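Local coordinates for regulatory protein E2 (Bovine papillomavirus type 1, PDB 2JEX) that helps start viral DNA replication by pairing with the E1 protein, and regulates viral transcription by binding response elements in the viral genome, at residues S23-L26 and Q27-I30; T85-G88 and D89-W92; Y138-E142 and D143-L147. The protein carries 1 engineered substitution. All blocks are in the same frame, centred on the assembly; numbering follows the deposited sequence.

In the fold
The three contacts follow one another along the transactivation domain, the N-terminal part of E2, and lie where its helices meet its antiparallel sheet. Contact 1 is the entry into helix 26-48, contact 2 a loop between helices 62-83 and 99-103, and contact 3 the hairpin between strands 128-140 and 145-152. Contact 2 stands between the others, its centre about 10 Å from that of contact 1 and about 13 Å from that of contact 3, and it touches both. Contacts 1 and 3 come no nearer than about 9 Å between atoms. The loop 85-92 thus ties the helical part to the sheet: Trp-92 meets both neighbours, and Phe-87 packs on the hairpin.

Contact 1. Residues S23-L26 and Q27-I30; sequences SDKL and QDHI
The backbone of Leu-26 to Ile-30 curls into the first turn of helix 26-48, with Leu-26 O accepting from Ile-30 N at 2.9 Å, close to straight (166°) and in the carbonyl plane. The same oxygen takes a second, weak bond from His-29 N, and Lys-25 O is weakly bonded to Asp-28 N. Ahead of it, Ser-23 forms an ST turn: its OG accepts from Lys-25 N at 3.0 Å.

With chi1 at -177°, Ser-23 OG lies opposite its own backbone N and faces Asp-28. There it donates to Asp-28 OD1 at 2.6 Å, arriving on the anti side of the carboxylate, 26° out of its plane. The hydroxyl therefore joins the loop amide to the helix carboxylate, and OD1 has a long, weak ion pair with Lys-21 as well.

The imidazole of His-29 folds back over the loop. Lys-25 O sits over one face, 3.3 Å from His-29 CD2, while Ser-23 O lies at the ring's edge, near its plane. NE2 is held by the carbonyl of Trp-92, which probably sets the rotation of this buried ring.

On the outer surface, the Lys-25 chain bends at chi2 and chi4 and runs alongside Gln-27, its NZ 3.3 Å from Gln-27 CB. The buried side carries Leu-26 and Ile-30, which both pack on Leu-79 of helix 62-83; Leu-26 CG and Ile-30 CD1 stand 4.3 Å apart.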
# COMPACT_ATOMS: atom_id res chain seq x y z
N SER A 23 11.93 -12.19 -2.20
CA SER A 23 13.13 -11.37 -2.35
C SER A 23 13.01 -10.03 -1.63
O SER A 23 11.91 -9.52 -1.41
CB SER A 23 13.43 -11.14 -3.83
OG SER A 23 14.64 -10.41 -4.01
N ASP A 24 14.17 -9.48 -1.28
CA ASP A 24 14.25 -8.16 -0.68
C ASP A 24 14.88 -7.18 -1.68
O ASP A 24 15.24 -6.06 -1.33
CB ASP A 24 15.03 -8.23 0.65
CG ASP A 24 14.42 -9.22 1.64
OD1 ASP A 24 13.18 -9.16 1.88
OD2 ASP A 24 15.18 -10.06 2.18
N LYS A 25 14.98 -7.61 -2.93
CA LYS A 25 15.47 -6.75 -4.01
C LYS A 25 14.32 -6.17 -4.84
O LYS A 25 13.43 -6.90 -5.28
CB LYS A 25 16.48 -7.48 -4.89
CG LYS A 25 16.81 -6.78 -6.22
CD LYS A 25 17.44 -5.39 -6.02
CE LYS A 25 17.37 -4.56 -7.30
NZ LYS A 25 18.34 -5.08 -8.32
N LEU A 26 14.36 -4.85 -5.04
CA LEU A 26 13.36 -4.10 -5.79
C LEU A 26 13.10 -4.64 -7.21
O LEU A 26 11.97 -4.63 -7.68
CB LEU A 26 13.72 -2.61 -5.82
CG LEU A 26 12.75 -1.57 -6.43
CD1 LEU A 26 11.27 -1.76 -6.00
CD2 LEU A 26 13.22 -0.15 -6.10
N GLN A 27 14.16 -5.10 -7.88
CA GLN A 27 14.07 -5.59 -9.25
C GLN A 27 13.23 -6.85 -9.39
O GLN A 27 12.52 -7.02 -10.37
CB GLN A 27 15.47 -5.82 -9.82
CG GLN A 27 15.51 -6.02 -11.33
CD GLN A 27 14.79 -4.91 -12.09
OE1 GLN A 27 13.93 -5.17 -12.93
NE2 GLN A 27 15.14 -3.66 -11.78
N ASP A 28 13.30 -7.74 -8.40
CA ASP A 28 12.43 -8.91 -8.38
C ASP A 28 10.95 -8.54 -8.26
O ASP A 28 10.09 -9.24 -8.79
CB ASP A 28 12.83 -9.84 -7.23
CG ASP A 28 14.14 -10.55 -7.50
OD1 ASP A 28 15.03 -10.50 -6.62
OD2 ASP A 28 14.28 -11.16 -8.58
N HIS A 29 10.67 -7.43 -7.58
CA HIS A 29 9.30 -6.96 -7.41
C HIS A 29 8.78 -6.24 -8.64
O HIS A 29 7.61 -6.37 -9.00
CB HIS A 29 9.19 -6.11 -6.14
CG HIS A 29 9.65 -6.81 -4.91
ND1 HIS A 29 9.30 -8.11 -4.62
CD2 HIS A 29 10.47 -6.41 -3.90
CE1 HIS A 29 9.87 -8.48 -3.49
NE2 HIS A 29 10.58 -7.47 -3.03
N ILE A 30 9.65 -5.47 -9.29
CA ILE A 30 9.36 -4.94 -10.62
C ILE A 30 8.96 -6.09 -11.54
O ILE A 30 7.92 -6.02 -12.20
CB ILE A 30 10.58 -4.16 -11.19
CG1 ILE A 30 10.80 -2.88 -10.36
CG2 ILE A 30 10.37 -3.86 -12.70
CD1 ILE A 30 12.06 -2.10 -10.68

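Contact 2. Residues T85-G88 and D89-W92; sequences TEFG and DEPW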
# COMPACT_ATOMS: atom_id res chain seq x y z
N THR A 85 16.05 5.96 -8.14
CA THR A 85 16.30 6.94 -7.08
C THR A 85 17.26 6.39 -6.02
O THR A 85 17.69 5.23 -6.08
CB THR A 85 15.00 7.40 -6.36
OG1 THR A 85 14.54 6.37 -5.47
CG2 THR A 85 13.89 7.74 -7.35
N GLU A 86 17.60 7.24 -5.05
CA GLU A 86 18.43 6.85 -3.92
C GLU A 86 17.80 5.71 -3.10
O GLU A 86 18.50 4.99 -2.38
CB GLU A 86 18.69 8.06 -3.02
CG GLU A 86 17.42 8.79 -2.58
CD GLU A 86 17.69 10.02 -1.73
OE1 GLU A 86 18.62 9.99 -0.89
OE2 GLU A 86 16.95 11.01 -1.91
N PHE A 87 16.49 5.54 -3.25
CA PHE A 87 15.73 4.58 -2.45
C PHE A 87 15.76 3.17 -3.02
O PHE A 87 15.45 2.21 -2.31
CB PHE A 87 14.30 5.05 -2.25
CG PHE A 87 14.19 6.47 -1.75
CD1 PHE A 87 13.58 7.45 -2.53
CD2 PHE A 87 14.70 6.82 -0.50
CE1 PHE A 87 13.48 8.75 -2.07
CE2 PHE A 87 14.61 8.11 -0.05
CZ PHE A 87 13.99 9.08 -0.82
N GLY A 88 16.15 3.05 -4.29
CA GLY A 88 16.17 1.77 -4.99
C GLY A 88 17.11 0.74 -4.39
O GLY A 88 16.85 -0.47 -4.49
N ASP A 89 18.19 1.23 -3.76
CA ASP A 89 19.23 0.41 -3.12
C ASP A 89 18.73 -0.36 -1.89
O ASP A 89 19.22 -1.46 -1.59
CB ASP A 89 20.41 1.29 -2.69
CG ASP A 89 21.42 1.54 -3.80
OD1 ASP A 89 21.07 1.37 -4.99
OD2 ASP A 89 22.57 1.91 -3.47
N GLU A 90 17.77 0.24 -1.18
CA GLU A 90 17.22 -0.29 0.07
C GLU A 90 16.61 -1.69 -0.10
O GLU A 90 16.29 -2.09 -1.22
CB GLU A 90 16.14 0.67 0.59
CG GLU A 90 16.61 2.12 0.78
CD GLU A 90 15.51 3.04 1.26
OE1 GLU A 90 15.72 4.28 1.25
OE2 GLU A 90 14.42 2.54 1.65
N PRO A 91 16.46 -2.44 1.01
CA PRO A 91 15.76 -3.72 0.91
C PRO A 91 14.25 -3.53 0.81
O PRO A 91 13.68 -2.75 1.56
CB PRO A 91 16.12 -4.43 2.22
CG PRO A 91 17.09 -3.53 2.94
CD PRO A 91 16.90 -2.17 2.39
N TRP A 92 13.63 -4.24 -0.13
CA TRP A 92 12.19 -4.17 -0.34
C TRP A 92 11.64 -5.58 -0.39
O TRP A 92 12.06 -6.39 -1.21
CB TRP A 92 11.86 -3.46 -1.67
CG TRP A 92 12.14 -2.00 -1.64
CD1 TRP A 92 13.32 -1.38 -1.96
CD2 TRP A 92 11.24 -0.97 -1.25
NE1 TRP A 92 13.20 -0.03 -1.81
CE2 TRP A 92 11.93 0.26 -1.37
CE3 TRP A 92 9.90 -0.95 -0.82
CZ2 TRP A 92 11.34 1.49 -1.06
CZ3 TRP A 92 9.31 0.28 -0.52
CH2 TRP A 92 10.03 1.48 -0.64
O HOH W 1 18.45 5.48 0.50
O HOH W 2 16.28 -3.22 -3.69
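Phe-87 O is gripped by two donors from the residues that follow it, Trp-92 NE1 and Glu-90 N, within a short loop that begins as an ST turn. In that turn Thr-85 OG1 accepts from Phe-87 N at 3.1 Å, and residues 86-88 take helical backbone angles just beyond helix 62-83.

Of the direct hydrogen bonds across the contact, that from Trp-92 NE1 to Phe-87 O is 3.2 Å long and almost perfectly straight (177°), with the oxygen exactly in the indole plane. Glu-90 N bonds to the same oxygen, also at 3.2 Å but less straight (144°). The two donors come from opposite faces of the carbonyl plane, the indole tilted by 34° and the amide well above it, so the carbonyl of the buried Phe-87 is clasped from both sides.

Two waters add bridges. One donates to Glu-86 O and to Glu-90 OE1; the other joins Gly-88 O to Glu-90 O at 2.9 and 2.7 Å respectively, and lies at the edge of the Trp-92 ring.

Among contacts of flat groups, Glu-90 runs beside Phe-87 with its chain extended beyond CG, which carries the carboxylate to the ring's edge, nearly perpendicular to it. Its OE2 forms a salt bridge with Lys-112, whose ammonium also makes a cation-pi contact with Trp-92; this probably favours a charged carboxylate. The rings of Phe-87 and Trp-92 each meet Tyr-138 edge-to-face, linking the loop to strand 128-140. One face of Phe-87 is covered by Glu-86 CG, 3.7 Å above the ring plane and over its centre, while Glu-90 OE1 lies in the plane at the ring's edge, 3.2 Å from Phe-87 CD2.

Contact 3. Residues Y138-E142 and D143-L147; sequences YMRTE and DGWQL
Arg-140 and Trp-145 form the tight part of a beta hairpin, facing each other as a non-hydrogen-bonded pair of strands 128-140 and 145-152. With Trp-145 CG anti to its carbonyl carbon (chi1 -63°), Arg-140 CB stands over the centre of the indole six-membered ring, 3.8 Å from its centroid, in a CH-pi contact, and Tyr-138 O meets the ring's edge at CZ3, 3.3 Å away. On the same sheet face Leu-147 CD1 lies over the Tyr-138 ring, offset toward its rim, 4.1 Å from the centroid. Between these pairs, Met-139 N donates to Gln-146 O at 3.1 Å and Gln-146 N to Met-139 O at 3.0 Å.

The turn end is looser and exposed. Thr-141 N still bonds to Gly-144 O at 2.8 Å, and Gly-144 takes a positive phi. Asp-143 OD1 touches Thr-141 CG2 at 3.5 Å, and the exposed Glu-142 meets residues 143-147 through its CB. Thr-141 OG1 crosses against the Gln-146 amide, 3.3 Å from its CD.

Glu-81 of helix 62-83 receives both Trp-145 NE1 and Arg-140 NH1 on one carboxylate oxygen; this shared acceptor probably fixes the indole's rotation, offsets the arginine's charge and fastens the hairpin to that helix.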
# COMPACT_ATOMS: atom_id res chain seq x y z
N TYR A 138 7.33 6.59 1.06
CA TYR A 138 7.99 6.99 -0.18
C TYR A 138 6.94 7.47 -1.19
O TYR A 138 6.19 6.67 -1.75
CB TYR A 138 8.81 5.84 -0.75
CG TYR A 138 9.79 5.23 0.24
CD1 TYR A 138 9.36 4.29 1.18
CD2 TYR A 138 11.13 5.60 0.24
CE1 TYR A 138 10.24 3.74 2.11
CE2 TYR A 138 12.03 5.05 1.16
CZ TYR A 138 11.57 4.12 2.09
OH TYR A 138 12.44 3.57 2.99
N MET A 139 6.90 8.79 -1.40
CA MET A 139 5.85 9.41 -2.21
C MET A 139 6.39 10.25 -3.36
O MET A 139 7.40 10.95 -3.22
CB MET A 139 4.90 10.24 -1.33
CG MET A 139 5.54 10.90 -0.12
SD MET A 139 4.34 11.44 1.13
CE MET A 139 3.62 12.87 0.29
N ARG A 140 5.71 10.17 -4.50
CA ARG A 140 6.07 10.96 -5.66
C ARG A 140 5.55 12.38 -5.52
O ARG A 140 4.36 12.61 -5.30
CB ARG A 140 5.54 10.32 -6.95
CG ARG A 140 6.13 10.93 -8.23
CD ARG A 140 5.85 10.10 -9.47
NE ARG A 140 4.45 10.19 -9.90
CZ ARG A 140 3.92 9.50 -10.91
NH1 ARG A 140 4.66 8.64 -11.60
NH2 ARG A 140 2.63 9.65 -11.22
N THR A 141 6.48 13.33 -5.60
CA THR A 141 6.18 14.75 -5.73
C THR A 141 6.41 15.08 -7.20
O THR A 141 6.75 14.20 -8.00
CB THR A 141 7.13 15.60 -4.85
OG1 THR A 141 7.37 14.93 -3.60
CG2 THR A 141 6.54 16.99 -4.57
N GLU A 142 6.23 16.35 -7.58
CA GLU A 142 6.65 16.82 -8.90
C GLU A 142 8.18 16.82 -8.96
O GLU A 142 8.78 16.97 -10.03
CB GLU A 142 6.09 18.22 -9.17
CG GLU A 142 5.91 18.55 -10.66
CD GLU A 142 4.85 17.69 -11.33
OE1 GLU A 142 3.79 17.43 -10.71
OE2 GLU A 142 5.06 17.28 -12.49
N ASP A 143 8.80 16.63 -7.80
CA ASP A 143 10.25 16.50 -7.65
C ASP A 143 10.59 15.04 -7.27
O ASP A 143 11.12 14.78 -6.17
CB ASP A 143 10.77 17.46 -6.57
CG ASP A 143 9.94 18.73 -6.46
OD1 ASP A 143 9.29 18.93 -5.41
OD2 ASP A 143 9.92 19.52 -7.43
N GLY A 144 10.27 14.12 -8.17
CA GLY A 144 10.51 12.68 -7.99
C GLY A 144 9.99 12.08 -6.69
O GLY A 144 9.13 12.66 -6.02
N TRP A 145 10.52 10.91 -6.34
CA TRP A 145 10.18 10.24 -5.09
C TRP A 145 10.96 10.80 -3.90
O TRP A 145 12.12 11.20 -4.04
CB TRP A 145 10.39 8.73 -5.22
CG TRP A 145 9.49 8.12 -6.25
CD1 TRP A 145 9.71 8.04 -7.60
CD2 TRP A 145 8.20 7.53 -6.02
NE1 TRP A 145 8.65 7.43 -8.22
CE2 TRP A 145 7.71 7.11 -7.28
CE3 TRP A 145 7.42 7.31 -4.88
CZ2 TRP A 145 6.47 6.48 -7.42
CZ3 TRP A 145 6.18 6.69 -5.03
CH2 TRP A 145 5.72 6.28 -6.29
N GLN A 146 10.31 10.83 -2.74
CA GLN A 146 10.92 11.38 -1.52
C GLN A 146 10.49 10.64 -0.25
O GLN A 146 9.37 10.14 -0.17
CB GLN A 146 10.62 12.87 -1.38
CG GLN A 146 9.14 13.20 -1.21
CD GLN A 146 8.90 14.62 -0.73
OE1 GLN A 146 9.55 15.57 -1.20
NE2 GLN A 146 7.97 14.78 0.20
N LEU A 147 11.39 10.58 0.72
CA LEU A 147 11.11 9.91 1.99
C LEU A 147 10.38 10.84 2.94
O LEU A 147 10.76 11.99 3.11
CB LEU A 147 12.40 9.38 2.63
CG LEU A 147 12.33 8.74 4.03
CD1 LEU A 147 11.42 7.51 4.08
CD2 LEU A 147 13.74 8.40 4.52